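Local coordinates for protein possible prolidase (Bifidobacterium longum NCC2705, PDB 2P9B) that probably hydrolyses carbon-nitrogen bonds as a member of the amidohydrolase family, possibly as a prolidase, though its substrate is uncertain, at residues 129-134 and 386-391; 251-256 and 276-281. All blocks are in the same frame, centred on the assembly; numbering follows the deposited sequence.

Contact 1: residues 129-134 and 386-391; sequences VTTIRT and LGVDAE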
ATOM      1  N   VAL A 129      -2.891  -1.997   9.349  1.00  9.09           N
ATOM      2  CA  VAL A 129      -1.861  -1.922   8.309  1.00  9.59           C
ATOM      3  C   VAL A 129      -0.477  -1.849   8.960  1.00  9.92           C
ATOM      4  O   VAL A 129      -0.125  -0.844   9.573  1.00 10.78           O
ATOM      5  CB  VAL A 129      -2.073  -0.677   7.438  1.00  9.25           C
ATOM      6  CG1 VAL A 129      -1.088  -0.671   6.286  1.00  9.72           C
ATOM      7  CG2 VAL A 129      -3.500  -0.655   6.923  1.00 10.73           C
ATOM      8  N   THR A 130       0.312  -2.912   8.808  1.00 10.05           N
ATOM      9  CA  THR A 130       1.625  -2.982   9.432  1.00  8.38           C
ATOM     10  C   THR A 130       2.811  -2.546   8.577  1.00  8.55           C
ATOM     11  O   THR A 130       3.922  -2.406   9.086  1.00  9.55           O
ATOM     12  CB  THR A 130       1.868  -4.397   9.981  1.00  8.94           C
ATOM     13  OG1 THR A 130       1.558  -5.361   8.971  1.00 11.03           O
ATOM     14  CG2 THR A 130       0.980  -4.650  11.188  1.00 11.43           C
ATOM     15  N   THR A 131       2.580  -2.335   7.286  1.00  7.23           N
ATOM     16  CA  THR A 131       3.624  -1.865   6.392  1.00  8.79           C
ATOM     17  C   THR A 131       2.956  -0.909   5.418  1.00  8.25           C
ATOM     18  O   THR A 131       1.863  -1.188   4.926  1.00  9.12           O
ATOM     19  CB  THR A 131       4.276  -3.010   5.576  1.00  9.34           C
ATOM     20  OG1 THR A 131       4.858  -3.969   6.465  1.00 11.07           O
ATOM     21  CG2 THR A 131       5.373  -2.457   4.665  1.00 10.51           C
ATOM     22  N   ILE A 132       3.604   0.220   5.161  1.00  9.04           N
ATOM     23  CA  ILE A 132       3.072   1.199   4.229  1.00  8.91           C
ATOM     24  C   ILE A 132       4.200   1.779   3.405  1.00  9.93           C
ATOM     25  O   ILE A 132       5.367   1.720   3.802  1.00 10.21           O
ATOM     26  CB  ILE A 132       2.367   2.402   4.948  1.00  8.99           C
ATOM     27  CG1 ILE A 132       3.377   3.198   5.788  1.00 10.63           C
ATOM     28  CG2 ILE A 132       1.226   1.902   5.805  1.00 11.52           C
ATOM     29  CD1 ILE A 132       2.788   4.466   6.414  1.00 10.58           C
ATOM     30  N   ARG A 133       3.850   2.307   2.239  1.00  9.00           N
ATOM     31  CA  ARG A 133       4.814   2.991   1.395  1.00  8.79           C
ATOM     32  C   ARG A 133       4.182   4.342   1.133  1.00  9.11           C
ATOM     33  O   ARG A 133       3.031   4.408   0.714  1.00  9.43           O
ATOM     34  CB  ARG A 133       5.033   2.301   0.047  1.00  8.49           C
ATOM     35  CG  ARG A 133       5.870   3.179  -0.902  1.00  8.98           C
ATOM     36  CD  ARG A 133       6.167   2.513  -2.235  1.00 10.30           C
ATOM     37  NE  ARG A 133       4.943   2.167  -2.955  1.00 10.86           N
ATOM     38  CZ  ARG A 133       4.902   1.835  -4.241  1.00 10.48           C
ATOM     39  NH1 ARG A 133       6.016   1.813  -4.960  1.00 12.14           N
ATOM     40  NH2 ARG A 133       3.744   1.509  -4.807  1.00 11.34           N
ATOM     41  N   THR A 134       4.903   5.421   1.415  1.00 10.23           N
ATOM     42  CA  THR A 134       4.353   6.734   1.109  1.00 10.41           C
ATOM     43  C   THR A 134       4.825   7.042  -0.310  1.00 10.34           C
ATOM     44  O   THR A 134       5.891   6.585  -0.728  1.00 11.39           O
ATOM     45  CB  THR A 134       4.861   7.837   2.076  1.00 10.15           C
ATOM     46  OG1 THR A 134       6.289   7.959   1.988  1.00 12.33           O
ATOM     47  CG2 THR A 134       4.451   7.514   3.501  1.00 11.14           C
ATOM     48  N   LEU A 386       6.825  -4.529  -2.525  1.00 11.68           N
ATOM     49  CA  LEU A 386       7.590  -3.537  -1.768  1.00 11.71           C
ATOM     50  C   LEU A 386       8.983  -4.012  -1.373  1.00 12.20           C
ATOM     51  O   LEU A 386       9.745  -3.268  -0.740  1.00 13.33           O
ATOM     52  CB  LEU A 386       6.820  -3.118  -0.515  1.00 11.32           C
ATOM     53  CG  LEU A 386       5.460  -2.462  -0.760  1.00 10.99           C
ATOM     54  CD1 LEU A 386       4.884  -1.984   0.562  1.00 10.25           C
ATOM     55  CD2 LEU A 386       5.612  -1.293  -1.713  1.00 13.55           C
ATOM     56  N   GLY A 387       9.312  -5.246  -1.743  1.00 11.71           N
ATOM     57  CA  GLY A 387      10.623  -5.794  -1.436  1.00 12.23           C
ATOM     58  C   GLY A 387      10.873  -6.158   0.018  1.00 14.00           C
ATOM     59  O   GLY A 387      12.023  -6.184   0.471  1.00 15.61           O
ATOM     60  N   VAL A 388       9.811  -6.454   0.758  1.00 12.56           N
ATOM     61  CA  VAL A 388       9.960  -6.808   2.164  1.00 13.34           C
ATOM     62  C   VAL A 388       9.408  -8.201   2.484  1.00 13.46           C
ATOM     63  O   VAL A 388       9.188  -8.533   3.646  1.00 13.69           O
ATOM     64  CB  VAL A 388       9.254  -5.770   3.068  1.00 12.10           C
ATOM     65  CG1 VAL A 388       9.953  -4.417   2.945  1.00 12.92           C
ATOM     66  CG2 VAL A 388       7.787  -5.641   2.666  1.00 11.48           C
ATOM     67  N   ASP A 389       9.214  -9.016   1.453  1.00 14.03           N
ATOM     68  CA  ASP A 389       8.668 -10.355   1.635  1.00 14.44           C
ATOM     69  C   ASP A 389       9.532 -11.275   2.487  1.00 14.62           C
ATOM     70  O   ASP A 389       9.042 -12.258   3.032  1.00 14.65           O
ATOM     71  CB  ASP A 389       8.406 -11.011   0.277  1.00 15.72           C
ATOM     72  CG  ASP A 389       9.621 -10.995  -0.620  1.00 19.05           C
ATOM     73  OD1 ASP A 389      10.080  -9.891  -0.991  1.00 20.98           O
ATOM     74  OD2 ASP A 389      10.118 -12.091  -0.956  1.00 22.93           O
ATOM     75  N   ALA A 390      10.814 -10.961   2.603  1.00 15.05           N
ATOM     76  CA  ALA A 390      11.694 -11.793   3.409  1.00 16.44           C
ATOM     77  C   ALA A 390      11.399 -11.593   4.891  1.00 16.64           C
ATOM     78  O   ALA A 390      11.622 -12.490   5.705  1.00 17.37           O
ATOM     79  CB  ALA A 390      13.153 -11.456   3.114  1.00 18.24           C
ATOM     80  N   GLU A 391      10.877 -10.423   5.246  1.00 15.60           N
ATOM     81  CA  GLU A 391      10.601 -10.142   6.648  1.00 16.67           C
ATOM     82  C   GLU A 391       9.135 -10.025   7.049  1.00 14.82           C
ATOM     83  O   GLU A 391       8.817 -10.078   8.235  1.00 16.01           O
ATOM     84  CB  GLU A 391      11.343  -8.872   7.068  1.00 22.12           C
ATOM     85  CG  GLU A 391      10.800  -7.599   6.458  1.00 27.47           C
ATOM     86  CD  GLU A 391      11.679  -6.397   6.749  1.00 32.32           C
ATOM     87  OE1 GLU A 391      12.104  -6.237   7.914  1.00 35.35           O
ATOM     88  OE2 GLU A 391      11.940  -5.612   5.813  1.00 34.66           O
TER

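Contact 2: residues 251-256 and 276-281; sequences EGVRRS and GMFRHN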
ATOM      1  N   GLU A 251      -0.150   5.963 -22.635  1.00 15.64           N
ATOM      2  CA  GLU A 251       1.139   6.531 -23.002  1.00 15.86           C
ATOM      3  C   GLU A 251       2.014   6.700 -21.762  1.00 15.61           C
ATOM      4  O   GLU A 251       3.212   6.416 -21.797  1.00 15.05           O
ATOM      5  CB  GLU A 251       0.959   7.881 -23.696  1.00 17.70           C
ATOM      6  CG  GLU A 251       2.262   8.507 -24.177  1.00 18.38           C
ATOM      7  CD  GLU A 251       3.094   7.569 -25.047  1.00 19.22           C
ATOM      8  OE1 GLU A 251       2.509   6.725 -25.757  1.00 19.25           O
ATOM      9  OE2 GLU A 251       4.337   7.692 -25.038  1.00 20.13           O
ATOM     10  N   GLY A 252       1.407   7.158 -20.670  1.00 15.16           N
ATOM     11  CA  GLY A 252       2.147   7.348 -19.436  1.00 14.85           C
ATOM     12  C   GLY A 252       2.631   6.027 -18.881  1.00 15.82           C
ATOM     13  O   GLY A 252       3.767   5.898 -18.415  1.00 16.16           O
ATOM     14  N   VAL A 253       1.761   5.027 -18.931  1.00 14.21           N
ATOM     15  CA  VAL A 253       2.119   3.707 -18.439  1.00 13.40           C
ATOM     16  C   VAL A 253       3.242   3.137 -19.294  1.00 14.47           C
ATOM     17  O   VAL A 253       4.225   2.615 -18.770  1.00 14.20           O
ATOM     18  CB  VAL A 253       0.896   2.770 -18.469  1.00 12.81           C
ATOM     19  CG1 VAL A 253       1.311   1.344 -18.136  1.00 13.83           C
ATOM     20  CG2 VAL A 253      -0.144   3.269 -17.468  1.00 13.62           C
ATOM     21  N   ARG A 254       3.103   3.271 -20.611  1.00 15.26           N
ATOM     22  CA  ARG A 254       4.109   2.760 -21.537  1.00 16.97           C
ATOM     23  C   ARG A 254       5.486   3.360 -21.272  1.00 15.04           C
ATOM     24  O   ARG A 254       6.473   2.634 -21.166  1.00 15.64           O
ATOM     25  CB  ARG A 254       3.688   3.044 -22.984  1.00 19.46           C
ATOM     26  CG  ARG A 254       4.557   2.367 -24.032  1.00 25.83           C
ATOM     27  CD  ARG A 254       3.886   2.415 -25.394  1.00 29.19           C
ATOM     28  NE  ARG A 254       4.627   1.667 -26.406  1.00 34.69           N
ATOM     29  CZ  ARG A 254       5.758   2.079 -26.971  1.00 36.89           C
ATOM     30  NH1 ARG A 254       6.292   3.246 -26.629  1.00 36.62           N
ATOM     31  NH2 ARG A 254       6.355   1.321 -27.883  1.00 38.36           N
ATOM     32  N   ARG A 255       5.550   4.684 -21.164  1.00 14.71           N
ATOM     33  CA  ARG A 255       6.819   5.360 -20.916  1.00 14.35           C
ATOM     34  C   ARG A 255       7.424   4.951 -19.584  1.00 13.29           C
ATOM     35  O   ARG A 255       8.637   4.756 -19.480  1.00 14.65           O
ATOM     36  CB  ARG A 255       6.639   6.877 -20.936  1.00 15.40           C
ATOM     37  CG  ARG A 255       6.241   7.443 -22.283  1.00 16.60           C
ATOM     38  CD  ARG A 255       6.236   8.959 -22.245  1.00 17.72           C
ATOM     39  NE  ARG A 255       5.763   9.534 -23.502  1.00 19.24           N
ATOM     40  CZ  ARG A 255       5.777  10.836 -23.777  1.00 21.97           C
ATOM     41  NH1 ARG A 255       6.240  11.700 -22.880  1.00 20.39           N
ATOM     42  NH2 ARG A 255       5.329  11.275 -24.947  1.00 23.26           N
ATOM     43  N   SER A 256       6.579   4.828 -18.564  1.00 13.75           N
ATOM     44  CA  SER A 256       7.052   4.448 -17.235  1.00 13.38           C
ATOM     45  C   SER A 256       7.666   3.054 -17.264  1.00 14.18           C
ATOM     46  O   SER A 256       8.741   2.831 -16.712  1.00 14.55           O
ATOM     47  CB  SER A 256       5.894   4.470 -16.234  1.00 11.72           C
ATOM     48  OG  SER A 256       5.381   5.783 -16.075  1.00 13.14           O
ATOM     49  N   GLY A 276       3.033  -7.403 -21.559  1.00 17.73           N
ATOM     50  CA  GLY A 276       4.334  -8.029 -21.661  1.00 17.72           C
ATOM     51  C   GLY A 276       5.403  -7.228 -20.936  1.00 18.84           C
ATOM     52  O   GLY A 276       6.326  -7.809 -20.362  1.00 17.58           O
HETATM   53  N   MSE A 277       5.272  -5.899 -20.962  1.00 19.28           N
HETATM   54  CA  MSE A 277       6.231  -5.007 -20.305  1.00 21.50           C
HETATM   55  C   MSE A 277       6.143  -5.110 -18.775  1.00 20.84           C
HETATM   56  O   MSE A 277       7.131  -4.880 -18.076  1.00 21.62           O
HETATM   57  CB  MSE A 277       6.016  -3.559 -20.767  1.00 25.54           C
HETATM   58  CG  MSE A 277       6.111  -3.374 -22.283  1.00 32.90           C
HETATM   59 SE   MSE A 277       6.081  -1.501 -22.851  1.00 42.61          SE
HETATM   60  CE  MSE A 277       7.818  -1.045 -22.106  1.00 35.72           C
ATOM     61  N   PHE A 278       4.967  -5.467 -18.261  1.00 18.95           N
ATOM     62  CA  PHE A 278       4.777  -5.654 -16.819  1.00 17.91           C
ATOM     63  C   PHE A 278       5.452  -6.975 -16.428  1.00 17.91           C
ATOM     64  O   PHE A 278       6.255  -7.034 -15.495  1.00 17.61           O
ATOM     65  CB  PHE A 278       3.282  -5.753 -16.473  1.00 16.48           C
ATOM     66  CG  PHE A 278       2.630  -4.434 -16.148  1.00 14.48           C
ATOM     67  CD1 PHE A 278       2.838  -3.827 -14.913  1.00 13.64           C
ATOM     68  CD2 PHE A 278       1.790  -3.812 -17.066  1.00 15.29           C
ATOM     69  CE1 PHE A 278       2.213  -2.617 -14.593  1.00 13.11           C
ATOM     70  CE2 PHE A 278       1.159  -2.603 -16.759  1.00 14.31           C
ATOM     71  CZ  PHE A 278       1.372  -2.006 -15.517  1.00 13.95           C
ATOM     72  N   ARG A 279       5.123  -8.029 -17.168  1.00 18.87           N
ATOM     73  CA  ARG A 279       5.659  -9.370 -16.915  1.00 19.67           C
ATOM     74  C   ARG A 279       7.171  -9.468 -16.908  1.00 20.42           C
ATOM     75  O   ARG A 279       7.757 -10.087 -16.019  1.00 22.03           O
ATOM     76  CB  ARG A 279       5.122 -10.366 -17.946  1.00 21.93           C
ATOM     77  CG  ARG A 279       3.759 -10.924 -17.628  1.00 26.77           C
ATOM     78  CD  ARG A 279       3.317 -11.890 -18.711  1.00 28.33           C
ATOM     79  NE  ARG A 279       1.939 -12.325 -18.519  1.00 29.71           N
ATOM     80  CZ  ARG A 279       1.094 -12.563 -19.515  1.00 32.70           C
ATOM     81  NH1 ARG A 279       1.490 -12.406 -20.774  1.00 34.44           N
ATOM     82  NH2 ARG A 279      -0.144 -12.955 -19.257  1.00 33.81           N
ATOM     83  N   HIS A 280       7.799  -8.879 -17.918  1.00 20.25           N
ATOM     84  CA  HIS A 280       9.249  -8.902 -18.038  1.00 21.20           C
ATOM     85  C   HIS A 280       9.751  -7.509 -18.369  1.00 19.86           C
ATOM     86  O   HIS A 280       9.611  -7.037 -19.496  1.00 20.28           O
ATOM     87  CB  HIS A 280       9.676  -9.884 -19.136  1.00 23.86           C
ATOM     88  CG  HIS A 280       9.236 -11.294 -18.886  1.00 25.86           C
ATOM     89  ND1 HIS A 280       9.686 -12.035 -17.815  1.00 28.39           N
ATOM     90  CD2 HIS A 280       8.377 -12.093 -19.563  1.00 27.72           C
ATOM     91  CE1 HIS A 280       9.122 -13.231 -17.842  1.00 28.89           C
ATOM     92  NE2 HIS A 280       8.323 -13.291 -18.893  1.00 29.15           N
ATOM     93  N   ASN A 281      10.328  -6.854 -17.371  1.00 19.48           N
ATOM     94  CA  ASN A 281      10.857  -5.509 -17.530  1.00 18.44           C
ATOM     95  C   ASN A 281      12.338  -5.569 -17.178  1.00 18.73           C
ATOM     96  O   ASN A 281      12.706  -5.517 -16.008  1.00 17.70           O
ATOM     97  CB  ASN A 281      10.137  -4.552 -16.583  1.00 18.20           C
ATOM     98  CG  ASN A 281      10.427  -3.107 -16.894  1.00 17.96           C
ATOM     99  OD1 ASN A 281      11.484  -2.774 -17.430  1.00 17.64           O
ATOM    100  ND2 ASN A 281       9.495  -2.233 -16.547  1.00 16.59           N
TER

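Contact 1: residues 129-134 and 386-391
Leu386 meets strand 129-134 with both of its methyl branches, one laid against Arg133 and the other against Thr131. The apolar part is small and fully buried. Leu386 CD2 sits over one face of the Arg133 guanidinium, displaced toward its rim, and lies 3.7 Å from Arg133 NE. The same methyl also follows the aliphatic stem, with Leu386 CD2 3.9 Å from Arg133 CD and 4.0 Å from Arg133 CB. The arginine leaves the strand with CG anti to the backbone N (chi1 170°) and bends only at chi3 (59°), which brings the guanidinium face against Leu386 CD2. On the other branch, Leu386 CD1 reaches Thr131 CG2 at 4.2 Å, the two side chains running past each other in opposite senses. Val388 adds a looser touch, its CG2 lying 4.5 Å from Thr131 CG2.

Polar groups at this interface look elsewhere. Arg133 NE donates to the carbonyl of Ala76, NH1 bonds to Thr263 OG1 and NH2 forms a salt bridge with Glu265, so the buried guanidinium is gripped through all three nitrogens while the leucine methyl covers part of one face. Thr131 turns CG2 to the contact and its hydroxyl to Arg158.

Directly after Leu386, Gly387 at positive phi ends helix 371-385 in a Schellman motif. Leu386 also packs on Ile74 and Leu160, from the strands 68-78 and 158-160 that pair in parallel with 129-134. Arg133 reaches Thr263 on a strand not paired with its own, so its side chain appears to point inward; Leu386, at the end of helix 371-385, meeting Thr131 and Arg133 on that side, is consistent with a residue filling the interior of an amidohydrolase TIM barrel.

Contact 2: residues 251-256 and 276-281
Val253 and Phe278 form the fully buried, apolar side of this helix-to-helix contact. Their side chains cross at about a right angle, and Val253 CG1 comes obliquely to the ring, 4.2 Å from Phe278 CE2. With CG1 anti to the backbone N (chi1 172°), the valine sends this methyl toward the aromatic ring. Ile264 touches both residues, and Leu338 also packs on the phenylalanine.

The partly exposed side touches as closely but is mixed in polarity. Met277, present as selenomethionine, leans across to Arg254: its CE lies 4.0 Å from Arg254 O, and its SE is 4.3 Å from Arg254 CG, so a methyl meets a carbonyl and an arginine stem. A bend at chi3 (68°) turns this methyl end toward the backbone of the facing helix. The polar end of Arg254 is engaged by a salt bridge from NE to Glu273.

Within 251-256, Arg255 NE donates to the anti lone pair of Glu251 OE2 one turn earlier, 2.8 Å away, in a salt bridge lying nearly in the guanidinium plane. Gly252 O accepts from both Ser256 N and Ser256 OG, which arrive from opposite faces of its plane.

Met277 extends onto Leu257 and Leu258 farther along helix 250-259. Helix 272-279 thus packs beside helix 250-259, with strand 263-264 beneath their buried side and helix 226-238 touching Arg255 and Ser256.

Overall arrangement
Contact 2 is nested in sequence inside the long loop closed by contact 1, yet the two remain separate in space: their centres are 23 Å apart and their nearest atoms about 11 Å. Contact 1 lies near the middle of the chain, about 8 Å from its centre, whereas contact 2 lies about 20 Å out, among peripheral helices. Strand 263-264 connects the two environments, bonding to Arg133 through Thr263 and offering Ile264 to Val253 and Phe278. The side chain of Arg133 also lies near, without touching, His77, His79 and Asp345, which may together form an empty metal site, as would be expected for this family.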